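Local coordinates for protein AlbC (Streptomyces noursei, PDB 3OQV) that uses aminoacyl-tRNAs as substrates to form cyclodipeptides without ATP, making cyclo(L-leucyl-L-phenylalanyl), an intermediate on the route to the antibacterial albonoursin, at residues A181-P184 and L185-D188; R129-R132 and E133-R137; S88-R91 and T92-L96. All coordinates share one frame; numbering follows the deposited sequence.

All three contacts are local, each lying within a single helix of a Rossmann-like domain built on a five-stranded parallel sheet. Along the chain the order is contact 3 (helix 82-107), contact 2 (helix 126-141) and contact 1 (helix 169-193). Contacts 1 and 2 have centres about 9 Å apart and touch directly: Asp188 OD2 and Arg134 NH1 form a salt bridge of 3.0 Å. Contact 3 is separate, its centre about 23 Å from that of contact 1, across the chain's centre, and about 28 Å from that of contact 2. Contact 1 holds the pocket residue Glu182, contact 2 backs that helix, and contact 3 lies at the surface.

Contact 1 of 3, residues A181-P184 and L185-D188; sequences AEAP and LFAD. With DTD (dithiane diol), chain B.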
ATOM      1  N   ALA A 181       3.702  -9.160  -1.256  1.00 25.78           N
ATOM      2  CA  ALA A 181       3.265  -8.873   0.111  1.00 26.15           C
ATOM      3  C   ALA A 181       2.032  -7.955   0.158  1.00 25.67           C
ATOM      4  O   ALA A 181       1.211  -8.063   1.066  1.00 27.05           O
ATOM      5  CB  ALA A 181       4.425  -8.280   0.949  1.00 25.91           C
ATOM      6  N   GLU A 182       1.947  -7.021  -0.787  1.00 25.45           N
ATOM      7  CA  GLU A 182       0.857  -6.032  -0.845  1.00 24.15           C
ATOM      8  C   GLU A 182      -0.402  -6.601  -1.493  1.00 26.02           C
ATOM      9  O   GLU A 182      -1.504  -6.074  -1.310  1.00 25.74           O
ATOM     10  CB  GLU A 182       1.308  -4.809  -1.650  1.00 25.20           C
ATOM     11  CG  GLU A 182       2.350  -3.948  -0.932  1.00 28.25           C
ATOM     12  CD  GLU A 182       2.576  -2.617  -1.629  1.00 30.26           C
ATOM     13  OE1 GLU A 182       2.583  -2.595  -2.873  1.00 30.59           O
ATOM     14  OE2 GLU A 182       2.690  -1.578  -0.944  1.00 34.02           O
ATOM     15  N   ALA A 183      -0.224  -7.663  -2.269  1.00 23.35           N
ATOM     16  CA  ALA A 183      -1.262  -8.140  -3.180  1.00 27.00           C
ATOM     17  C   ALA A 183      -2.570  -8.563  -2.497  1.00 25.29           C
ATOM     18  O   ALA A 183      -3.646  -8.306  -3.037  1.00 24.04           O
ATOM     19  CB  ALA A 183      -0.724  -9.275  -4.056  1.00 26.88           C
ATOM     20  N   PRO A 184      -2.486  -9.248  -1.338  1.00 25.81           N
ATOM     21  CA  PRO A 184      -3.719  -9.545  -0.598  1.00 26.14           C
ATOM     22  C   PRO A 184      -4.585  -8.306  -0.378  1.00 26.32           C
ATOM     23  O   PRO A 184      -5.821  -8.387  -0.441  1.00 22.65           O
ATOM     24  CB  PRO A 184      -3.194 -10.085   0.737  1.00 23.86           C
ATOM     25  CG  PRO A 184      -1.913 -10.813   0.327  1.00 24.55           C
ATOM     26  CD  PRO A 184      -1.307  -9.901  -0.730  1.00 26.32           C
ATOM     27  N   LEU A 185      -3.942  -7.166  -0.157  1.00 23.99           N
ATOM     28  CA  LEU A 185      -4.666  -5.922   0.096  1.00 27.78           C
ATOM     29  C   LEU A 185      -5.285  -5.336  -1.175  1.00 28.61           C
ATOM     30  O   LEU A 185      -6.423  -4.863  -1.153  1.00 28.70           O
ATOM     31  CB  LEU A 185      -3.766  -4.889   0.783  1.00 28.21           C
ATOM     32  CG  LEU A 185      -3.556  -5.136   2.286  1.00 29.41           C
ATOM     33  CD1 LEU A 185      -2.733  -6.400   2.509  1.00 28.12           C
ATOM     34  CD2 LEU A 185      -2.873  -3.953   2.954  1.00 34.81           C
ATOM     35  N   PHE A 186      -4.578  -5.433  -2.300  1.00 26.93           N
ATOM     36  CA  PHE A 186      -5.138  -4.905  -3.534  1.00 27.77           C
ATOM     37  C   PHE A 186      -6.037  -5.868  -4.319  1.00 29.23           C
ATOM     38  O   PHE A 186      -6.865  -5.430  -5.108  1.00 31.83           O
ATOM     39  CB  PHE A 186      -4.110  -4.134  -4.401  1.00 27.99           C
ATOM     40  CG  PHE A 186      -2.972  -4.973  -4.947  1.00 24.56           C
ATOM     41  CD1 PHE A 186      -3.169  -5.801  -6.039  1.00 28.55           C
ATOM     42  CD2 PHE A 186      -1.667  -4.744  -4.517  1.00 28.80           C
ATOM     43  CE1 PHE A 186      -2.113  -6.508  -6.598  1.00 29.90           C
ATOM     44  CE2 PHE A 186      -0.593  -5.430  -5.093  1.00 25.68           C
ATOM     45  CZ  PHE A 186      -0.813  -6.283  -6.154  1.00 26.98           C
ATOM     46  N   ALA A 187      -5.986  -7.153  -3.975  1.00 26.38           N
ATOM     47  CA  ALA A 187      -6.837  -8.141  -4.621  1.00 27.00           C
ATOM     48  C   ALA A 187      -8.075  -8.467  -3.796  1.00 28.00           C
ATOM     49  O   ALA A 187      -9.123  -8.812  -4.346  1.00 28.64           O
ATOM     50  CB  ALA A 187      -6.046  -9.408  -4.936  1.00 26.37           C
ATOM     51  N   ASP A 188      -7.957  -8.401  -2.473  1.00 27.56           N
ATOM     52  CA  ASP A 188      -8.979  -9.004  -1.629  1.00 27.29           C
ATOM     53  C   ASP A 188      -9.004  -8.377  -0.242  1.00 26.78           C
ATOM     54  O   ASP A 188      -8.984  -9.085   0.752  1.00 26.29           O
ATOM     55  CB  ASP A 188      -8.778 -10.526  -1.529  1.00 26.77           C
ATOM     56  CG  ASP A 188     -10.042 -11.261  -1.051  1.00 29.92           C
ATOM     57  OD1 ASP A 188     -11.031 -10.595  -0.671  1.00 25.25           O
ATOM     58  OD2 ASP A 188     -10.024 -12.502  -1.001  1.00 30.13           O
TER
HETATM   59  S1  DTD B 248      -1.961  -1.442  -1.396  1.00 71.60           S
HETATM   60  C1  DTD B 248      -1.543  -0.294  -2.666  1.00 67.05           C
HETATM   61  C2  DTD B 248      -1.307   1.059  -2.009  1.00 67.24           C
HETATM   62  O2  DTD B 248      -1.460   2.105  -2.977  1.00 66.75           O
HETATM   63  C3  DTD B 248       0.078   1.077  -1.370  1.00 65.51           C
HETATM   64  O3  DTD B 248       0.641   2.396  -1.386  1.00 64.32           O
HETATM   65  C4  DTD B 248       0.014   0.571   0.067  1.00 67.66           C
HETATM   66  S4  DTD B 248      -0.749  -1.021   0.142  1.00 68.91           S
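The Phe186 ring lies over the backbone of Ala183, one turn earlier in helix 169-193. Ala183 CA makes a CH-pi contact 3.5 Å from the Phe186 ring centroid and 17° off the ring normal, so a face of the ring receives it. Ala183 CB adds a contact with Phe186 CZ at 3.7 Å. The ring reaches back in this way because Phe186 CG is set between its own backbone N and carbonyl carbon (chi1 65°).

Next outward is the backbone that fixes this turn. Glu182 O accepts from two amides, Leu185 N at 2.9 Å and Phe186 N at 3.3 Å; the first approaches from above the carbonyl plane, the second within it. Pro184 has no N-H to give, and the helix is kinked there, but the i to i+4 bonding continues past it, from Phe186 N to Glu182 O and from Ala187 N to Ala183 O at 2.8 Å.

Glu182 extends its chain into the pocket, where its OE2 is 3.6 Å from C4 of the bound dithiane diol. Leu200, essential for specificity, lies near the Phe186 side chain, and Phe211 meets its ring. Pro184 packs on Val131 and Thr135 of helix 126-141. By similarity Glu182 belongs to the substrate site and could be critical in catalysis. The chemistry is thus divided: a carboxylate faces the pocket, while an aromatic ring held against the same turn links that wall to the specificity residue.

Contact 2 of 3, residues R129-R132 and E133-R137; sequences RAVR and ERTDR. With PO4 (phosphate ion), chain D.
Arg132 and Asp136 form an i to i+4 salt bridge within alpha-helix 126-141, which packs against helix 169-193 of the Rossmann-like domain. Arg132 NE donates to Asp136 OD1 over 3.0 Å at 160°, with a second, weak bond to Asp136 OD2. The guanidinium and carboxylate planes stand 82° apart, almost perpendicular. A bend at chi2 (80°) swings the Arg132 chain along the helix and brings NE to the syn side of Asp136 OD1, somewhat out of the carboxylate plane.

The edge formed by NH1 and NH2 faces a phosphate, probably from the crystallisation liquor: weak bonds run from Arg132 NH1 to its O1 and from Arg132 NH2 to its O2, and His70 and Gln123 also bind the ion. Arg132 NH1 has a further partner in Tyr128 OH. With NE held by Asp136, the arginine presumably rotates little.

On the flank toward helix 169-193, the Arg134 guanidinium lies with one face over Ala130 O, and its NH1 is 3.8 Å from Val131 CG2; its main polar partner is Asp188. Val131 also touches Val192 there. Backbone i to i+4 bonds run on either side of Ala130 O, from Glu133 N to Arg129 O and from Thr135 N to Val131 O, but Arg134 N turns weakly to Val131 O. Ala130 O instead accepts from a water at 2.6 Å, which also donates weakly to Glu133 OE1.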
ATOM      1  N   ARG A 129      -3.205 -14.248   5.817  0.50 23.62           N
ATOM      2  CA  ARG A 129      -2.540 -15.464   5.353  0.50 25.44           C
ATOM      3  C   ARG A 129      -3.431 -16.209   4.357  0.50 26.36           C
ATOM      4  O   ARG A 129      -2.980 -16.645   3.295  0.50 25.67           O
ATOM      5  CB  ARG A 129      -2.186 -16.363   6.547  0.50 25.88           C
ATOM      6  CG  ARG A 129      -1.208 -15.709   7.527  0.50 30.68           C
ATOM      7  CD  ARG A 129      -0.463 -16.734   8.380  0.50 35.46           C
ATOM      8  NE  ARG A 129      -1.356 -17.749   8.930  0.50 41.49           N
ATOM      9  CZ  ARG A 129      -1.809 -17.750  10.178  0.50 41.40           C
ATOM     10  NH1 ARG A 129      -1.448 -16.794  11.023  0.50 40.02           N
ATOM     11  NH2 ARG A 129      -2.620 -18.714  10.584  0.50 37.20           N
ATOM     12  N   ALA A 130      -4.711 -16.318   4.686  1.00 24.78           N
ATOM     13  CA  ALA A 130      -5.631 -17.065   3.828  1.00 28.18           C
ATOM     14  C   ALA A 130      -5.697 -16.436   2.431  1.00 27.97           C
ATOM     15  O   ALA A 130      -5.760 -17.143   1.418  1.00 29.64           O
ATOM     16  CB  ALA A 130      -7.007 -17.146   4.461  1.00 26.11           C
ATOM     17  N   VAL A 131      -5.701 -15.106   2.384  1.00 27.05           N
ATOM     18  CA  VAL A 131      -5.764 -14.410   1.114  1.00 27.05           C
ATOM     19  C   VAL A 131      -4.452 -14.574   0.367  1.00 25.94           C
ATOM     20  O   VAL A 131      -4.440 -14.781  -0.843  1.00 27.53           O
ATOM     21  CB  VAL A 131      -6.121 -12.917   1.293  1.00 25.14           C
ATOM     22  CG1 VAL A 131      -6.042 -12.185  -0.050  1.00 27.46           C
ATOM     23  CG2 VAL A 131      -7.512 -12.790   1.903  1.00 25.04           C
ATOM     24  N   ARG A 132      -3.344 -14.493   1.098  1.00 27.01           N
ATOM     25  CA  ARG A 132      -2.022 -14.579   0.500  1.00 26.85           C
ATOM     26  C   ARG A 132      -1.770 -15.925  -0.183  1.00 28.38           C
ATOM     27  O   ARG A 132      -1.176 -15.978  -1.251  1.00 29.91           O
ATOM     28  CB  ARG A 132      -0.954 -14.307   1.567  1.00 29.14           C
ATOM     29  CG  ARG A 132       0.477 -14.538   1.124  1.00 31.93           C
ATOM     30  CD  ARG A 132       1.012 -13.378   0.329  1.00 36.85           C
ATOM     31  NE  ARG A 132       2.376 -13.631  -0.139  1.00 38.63           N
ATOM     32  CZ  ARG A 132       3.472 -13.099   0.394  1.00 41.68           C
ATOM     33  NH1 ARG A 132       3.387 -12.271   1.428  1.00 40.26           N
ATOM     34  NH2 ARG A 132       4.656 -13.374  -0.132  1.00 43.14           N
ATOM     35  N   GLU A 133      -2.227 -17.006   0.435  1.00 30.81           N
ATOM     36  CA  GLU A 133      -2.302 -18.295  -0.240  1.00 35.94           C
ATOM     37  C   GLU A 133      -2.884 -18.132  -1.652  1.00 36.76           C
ATOM     38  O   GLU A 133      -2.342 -18.659  -2.629  1.00 35.31           O
ATOM     39  CB  GLU A 133      -3.151 -19.258   0.596  1.00 36.94           C
ATOM     40  CG  GLU A 133      -2.991 -20.734   0.241  1.00 46.65           C
ATOM     41  CD  GLU A 133      -4.065 -21.614   0.877  1.00 54.58           C
ATOM     42  OE1 GLU A 133      -4.421 -21.380   2.054  1.00 57.09           O
ATOM     43  OE2 GLU A 133      -4.558 -22.539   0.194  1.00 57.05           O
ATOM     44  N   ARG A 134      -3.962 -17.358  -1.756  1.00 35.26           N
ATOM     45  CA  ARG A 134      -4.713 -17.248  -3.002  1.00 35.64           C
ATOM     46  C   ARG A 134      -3.989 -16.373  -4.019  1.00 34.62           C
ATOM     47  O   ARG A 134      -3.924 -16.719  -5.196  1.00 35.57           O
ATOM     48  CB  ARG A 134      -6.111 -16.682  -2.749  1.00 33.03           C
ATOM     49  CG  ARG A 134      -7.146 -17.728  -2.404  1.00 39.21           C
ATOM     50  CD  ARG A 134      -8.463 -17.065  -2.045  1.00 44.45           C
ATOM     51  NE  ARG A 134      -8.890 -17.448  -0.704  1.00 48.36           N
ATOM     52  CZ  ARG A 134      -9.362 -16.609   0.209  1.00 44.83           C
ATOM     53  NH1 ARG A 134      -9.496 -15.313  -0.063  1.00 32.07           N
ATOM     54  NH2 ARG A 134      -9.726 -17.079   1.393  1.00 50.56           N
ATOM     55  N   THR A 135      -3.461 -15.232  -3.570  1.00 33.69           N
ATOM     56  CA  THR A 135      -2.720 -14.340  -4.463  1.00 33.58           C
ATOM     57  C   THR A 135      -1.395 -14.943  -4.959  1.00 33.53           C
ATOM     58  O   THR A 135      -1.051 -14.793  -6.129  1.00 33.23           O
ATOM     59  CB  THR A 135      -2.466 -12.933  -3.843  1.00 34.26           C
ATOM     60  OG1 THR A 135      -1.766 -13.060  -2.593  1.00 31.14           O
ATOM     61  CG2 THR A 135      -3.774 -12.185  -3.636  1.00 30.21           C
ATOM     62  N   ASP A 136      -0.658 -15.610  -4.072  1.00 33.39           N
ATOM     63  CA  ASP A 136       0.534 -16.358  -4.474  1.00 36.05           C
ATOM     64  C   ASP A 136       0.227 -17.359  -5.584  1.00 36.45           C
ATOM     65  O   ASP A 136       0.833 -17.312  -6.646  1.00 37.31           O
ATOM     66  CB  ASP A 136       1.152 -17.083  -3.276  1.00 37.93           C
ATOM     67  CG  ASP A 136       1.980 -16.159  -2.389  1.00 40.00           C
ATOM     68  OD1 ASP A 136       2.294 -15.022  -2.810  1.00 41.02           O
ATOM     69  OD2 ASP A 136       2.301 -16.568  -1.254  1.00 46.82           O
ATOM     70  N   ARG A 137      -0.763 -18.218  -5.349  1.00 37.62           N
ATOM     71  CA  ARG A 137      -1.236 -19.161  -6.355  1.00 39.43           C
ATOM     72  C   ARG A 137      -1.656 -18.488  -7.661  1.00 40.61           C
ATOM     73  O   ARG A 137      -1.232 -18.909  -8.743  1.00 41.06           O
ATOM     74  CB  ARG A 137      -2.372 -20.027  -5.796  1.00 39.26           C
ATOM     75  CG  ARG A 137      -3.320 -20.578  -6.858  1.00 48.35           C
ATOM     76  CD  ARG A 137      -3.942 -21.900  -6.434  1.00 55.04           C
ATOM     77  NE  ARG A 137      -4.065 -22.007  -4.982  1.00 65.34           N
ATOM     78  CZ  ARG A 137      -5.083 -21.519  -4.275  1.00 67.65           C
ATOM     79  NH1 ARG A 137      -5.094 -21.644  -2.952  1.00 61.91           N
ATOM     80  NH2 ARG A 137      -6.085 -20.897  -4.889  1.00 65.45           N
TER
HETATM   81  P   PO4 D 250       6.819 -12.316   3.204  1.00 54.45           P
HETATM   82  O1  PO4 D 250       6.269 -10.965   2.791  1.00 51.72           O
HETATM   83  O2  PO4 D 250       7.248 -13.051   1.954  1.00 52.61           O
HETATM   84  O3  PO4 D 250       7.990 -12.144   4.143  1.00 52.33           O
HETATM   85  O4  PO4 D 250       5.747 -13.098   3.923  1.00 55.17           O
HETATM   86  O   HOH W   1      -6.378 -19.702   1.660  1.00 37.79           O

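Contact 3 of 3, residues S88-R91 and T92-L96; sequences SVKR and TLKDL. With PO4 (phosphate ion), chain E.
Leu93 meets Val89 one turn back along helix 82-107, their side chains lying side by side and pointing the same way. From its base outward, Leu93 CB sits 3.5 Å from Val89 O, and Leu93 CG comes to 3.3 Å from that same oxygen. The chain then passes beyond the carbonyl to the Val89 side chain, where Leu93 CD1 touches Val89 CG1 at 3.5 Å. Two torsions account for the path: chi1 -66° sets CG anti to the carbonyl carbon of Leu93, and chi2 171° extends CD1 away from CA toward Val89 CG1. Leu93 N also bonds to Val89 O, at 2.8 Å, so the same carbonyl anchors the backbone and lies beneath the side chain.

Val89 of this pair, and Ser88 beside it, also touch Leu75 of helix 71-78. The hydroxyls of Ser88 and Thr92 are joined by water: one molecule bridges Ser88 OG and Thr92 OG1, with 2.7 Å to the latter, and a second bonds to Thr92 OG1 and only weakly to Ser88 OG.

At the surface, Arg91 presents its guanidinium edge to a phosphate, probably from the crystallisation liquor and no evidence of a tRNA site. Its NE and NH2 share phosphate O3 through weak bonds, the one from Arg91 NH2 being 2.8 Å long. Lys90 meets the ion with its methylene chain, CD lying 3.3 Å from phosphate O2, so the polar grip is Arg91's. Arg98, a possible aminoacyl-tRNA contact by similarity, neighbours Lys94. The chemistry thus changes around the helix, from an apolar inner side through bridging water to a basic, anion-accepting surface.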
ATOM      1  N   SER A  88      18.906   2.517   7.349  1.00 32.37           N
ATOM      2  CA  SER A  88      18.065   3.380   6.526  1.00 32.33           C
ATOM      3  C   SER A  88      16.572   3.104   6.722  1.00 32.39           C
ATOM      4  O   SER A  88      15.780   4.024   6.978  1.00 31.26           O
ATOM      5  CB  SER A  88      18.422   3.245   5.046  1.00 35.04           C
ATOM      6  OG  SER A  88      17.672   4.172   4.275  1.00 33.70           O
ATOM      7  N   VAL A  89      16.198   1.834   6.622  1.00 31.26           N
ATOM      8  CA  VAL A  89      14.801   1.435   6.788  1.00 30.83           C
ATOM      9  C   VAL A  89      14.273   1.833   8.159  1.00 30.34           C
ATOM     10  O   VAL A  89      13.206   2.440   8.273  1.00 30.58           O
ATOM     11  CB  VAL A  89      14.615  -0.076   6.588  1.00 30.55           C
ATOM     12  CG1 VAL A  89      13.151  -0.462   6.823  1.00 31.69           C
ATOM     13  CG2 VAL A  89      15.038  -0.478   5.192  1.00 33.83           C
ATOM     14  N   LYS A  90      15.051   1.546   9.200  1.00 31.45           N
ATOM     15  CA  LYS A  90      14.634   1.896  10.542  1.00 30.24           C
ATOM     16  C   LYS A  90      14.314   3.377  10.612  1.00 32.57           C
ATOM     17  O   LYS A  90      13.328   3.775  11.231  1.00 30.29           O
ATOM     18  CB  LYS A  90      15.710   1.549  11.576  1.00 34.35           C
ATOM     19  CG  LYS A  90      15.270   1.809  13.012  1.00 36.96           C
ATOM     20  CD  LYS A  90      16.452   1.840  13.983  1.00 46.04           C
ATOM     21  CE  LYS A  90      17.389   0.664  13.751  1.00 51.07           C
ATOM     22  NZ  LYS A  90      16.652  -0.620  13.591  1.00 54.14           N
ATOM     23  N   ARG A  91      15.203   4.194  10.051  1.00 29.88           N
ATOM     24  CA  ARG A  91      15.041   5.629  10.117  1.00 34.32           C
ATOM     25  C   ARG A  91      13.824   6.091   9.329  1.00 32.80           C
ATOM     26  O   ARG A  91      13.082   6.971   9.762  1.00 34.34           O
ATOM     27  CB  ARG A  91      16.295   6.310   9.578  1.00 34.06           C
ATOM     28  CG  ARG A  91      16.598   7.606  10.257  1.00 42.93           C
ATOM     29  CD  ARG A  91      17.870   8.200   9.697  1.00 43.23           C
ATOM     30  NE  ARG A  91      19.019   7.839  10.508  1.00 50.28           N
ATOM     31  CZ  ARG A  91      20.217   8.397  10.382  1.00 46.46           C
ATOM     32  NH1 ARG A  91      20.414   9.325   9.456  1.00 44.89           N
ATOM     33  NH2 ARG A  91      21.207   8.026  11.179  1.00 42.09           N
ATOM     34  N   THR A  92      13.681   5.547   8.132  1.00 32.99           N
ATOM     35  CA  THR A  92      12.559   5.884   7.260  1.00 33.94           C
ATOM     36  C   THR A  92      11.241   5.557   7.955  1.00 31.54           C
ATOM     37  O   THR A  92      10.304   6.359   7.956  1.00 31.79           O
ATOM     38  CB  THR A  92      12.673   5.124   5.929  1.00 35.05           C
ATOM     39  OG1 THR A  92      13.787   5.642   5.192  1.00 36.15           O
ATOM     40  CG2 THR A  92      11.403   5.261   5.087  1.00 35.01           C
ATOM     41  N   LEU A  93      11.210   4.421   8.637  1.00 29.46           N
ATOM     42  CA  LEU A  93       9.992   4.003   9.312  1.00 28.72           C
ATOM     43  C   LEU A  93       9.724   4.803  10.570  1.00 28.48           C
ATOM     44  O   LEU A  93       8.569   5.025  10.926  1.00 27.55           O
ATOM     45  CB  LEU A  93      10.013   2.507   9.604  1.00 26.45           C
ATOM     46  CG  LEU A  93       9.990   1.672   8.327  1.00 28.35           C
ATOM     47  CD1 LEU A  93      10.232   0.203   8.641  1.00 27.14           C
ATOM     48  CD2 LEU A  93       8.661   1.869   7.612  1.00 31.15           C
ATOM     49  N   LYS A  94      10.783   5.244  11.250  1.00 28.68           N
ATOM     50  CA  LYS A  94      10.596   6.143  12.377  1.00 30.34           C
ATOM     51  C   LYS A  94       9.939   7.438  11.929  1.00 27.97           C
ATOM     52  O   LYS A  94       9.064   7.959  12.613  1.00 28.43           O
ATOM     53  CB  LYS A  94      11.926   6.463  13.070  1.00 30.33           C
ATOM     54  CG  LYS A  94      12.329   5.438  14.096  1.00 36.30           C
ATOM     55  CD  LYS A  94      13.733   5.712  14.598  1.00 44.65           C
ATOM     56  CE  LYS A  94      13.926   5.096  15.966  1.00 51.36           C
ATOM     57  NZ  LYS A  94      12.875   4.078  16.233  1.00 51.67           N
ATOM     58  N   ASP A  95      10.413   7.991  10.818  1.00 28.67           N
ATOM     59  CA  ASP A  95       9.865   9.242  10.296  1.00 30.18           C
ATOM     60  C   ASP A  95       8.389   9.065   9.889  1.00 28.69           C
ATOM     61  O   ASP A  95       7.521   9.856  10.280  1.00 29.05           O
ATOM     62  CB  ASP A  95      10.697   9.723   9.103  1.00 30.17           C
ATOM     63  CG  ASP A  95      12.097  10.192   9.507  1.00 40.22           C
ATOM     64  OD1 ASP A  95      12.361  10.329  10.723  1.00 38.76           O
ATOM     65  OD2 ASP A  95      12.938  10.425   8.606  1.00 47.32           O
ATOM     66  N   LEU A  96       8.111   8.003   9.142  1.00 28.31           N
ATOM     67  CA  LEU A  96       6.722   7.639   8.780  1.00 28.21           C
ATOM     68  C   LEU A  96       5.775   7.543   9.978  1.00 27.63           C
ATOM     69  O   LEU A  96       4.716   8.188   9.999  1.00 30.63           O
ATOM     70  CB  LEU A  96       6.720   6.325   8.004  1.00 27.00           C
ATOM     71  CG  LEU A  96       5.432   5.899   7.292  1.00 28.79           C
ATOM     72  CD1 LEU A  96       4.853   7.064   6.558  1.00 34.40           C
ATOM     73  CD2 LEU A  96       5.735   4.768   6.331  1.00 23.71           C
TER
HETATM   74  P   PO4 E 251      19.392   5.012  12.768  1.00 61.66           P
HETATM   75  O1  PO4 E 251      18.566   6.142  13.336  1.00 58.90           O
HETATM   76  O2  PO4 E 251      18.493   3.861  12.352  1.00 54.03           O
HETATM   77  O3  PO4 E 251      20.122   5.519  11.545  1.00 56.53           O
HETATM   78  O4  PO4 E 251      20.381   4.532  13.815  1.00 56.77           O
HETATM   79  O   HOH W   2      14.967   3.612   3.827  1.00 28.55           O
HETATM   80  O   HOH W   3      16.346   6.844   5.990  1.00 35.44           O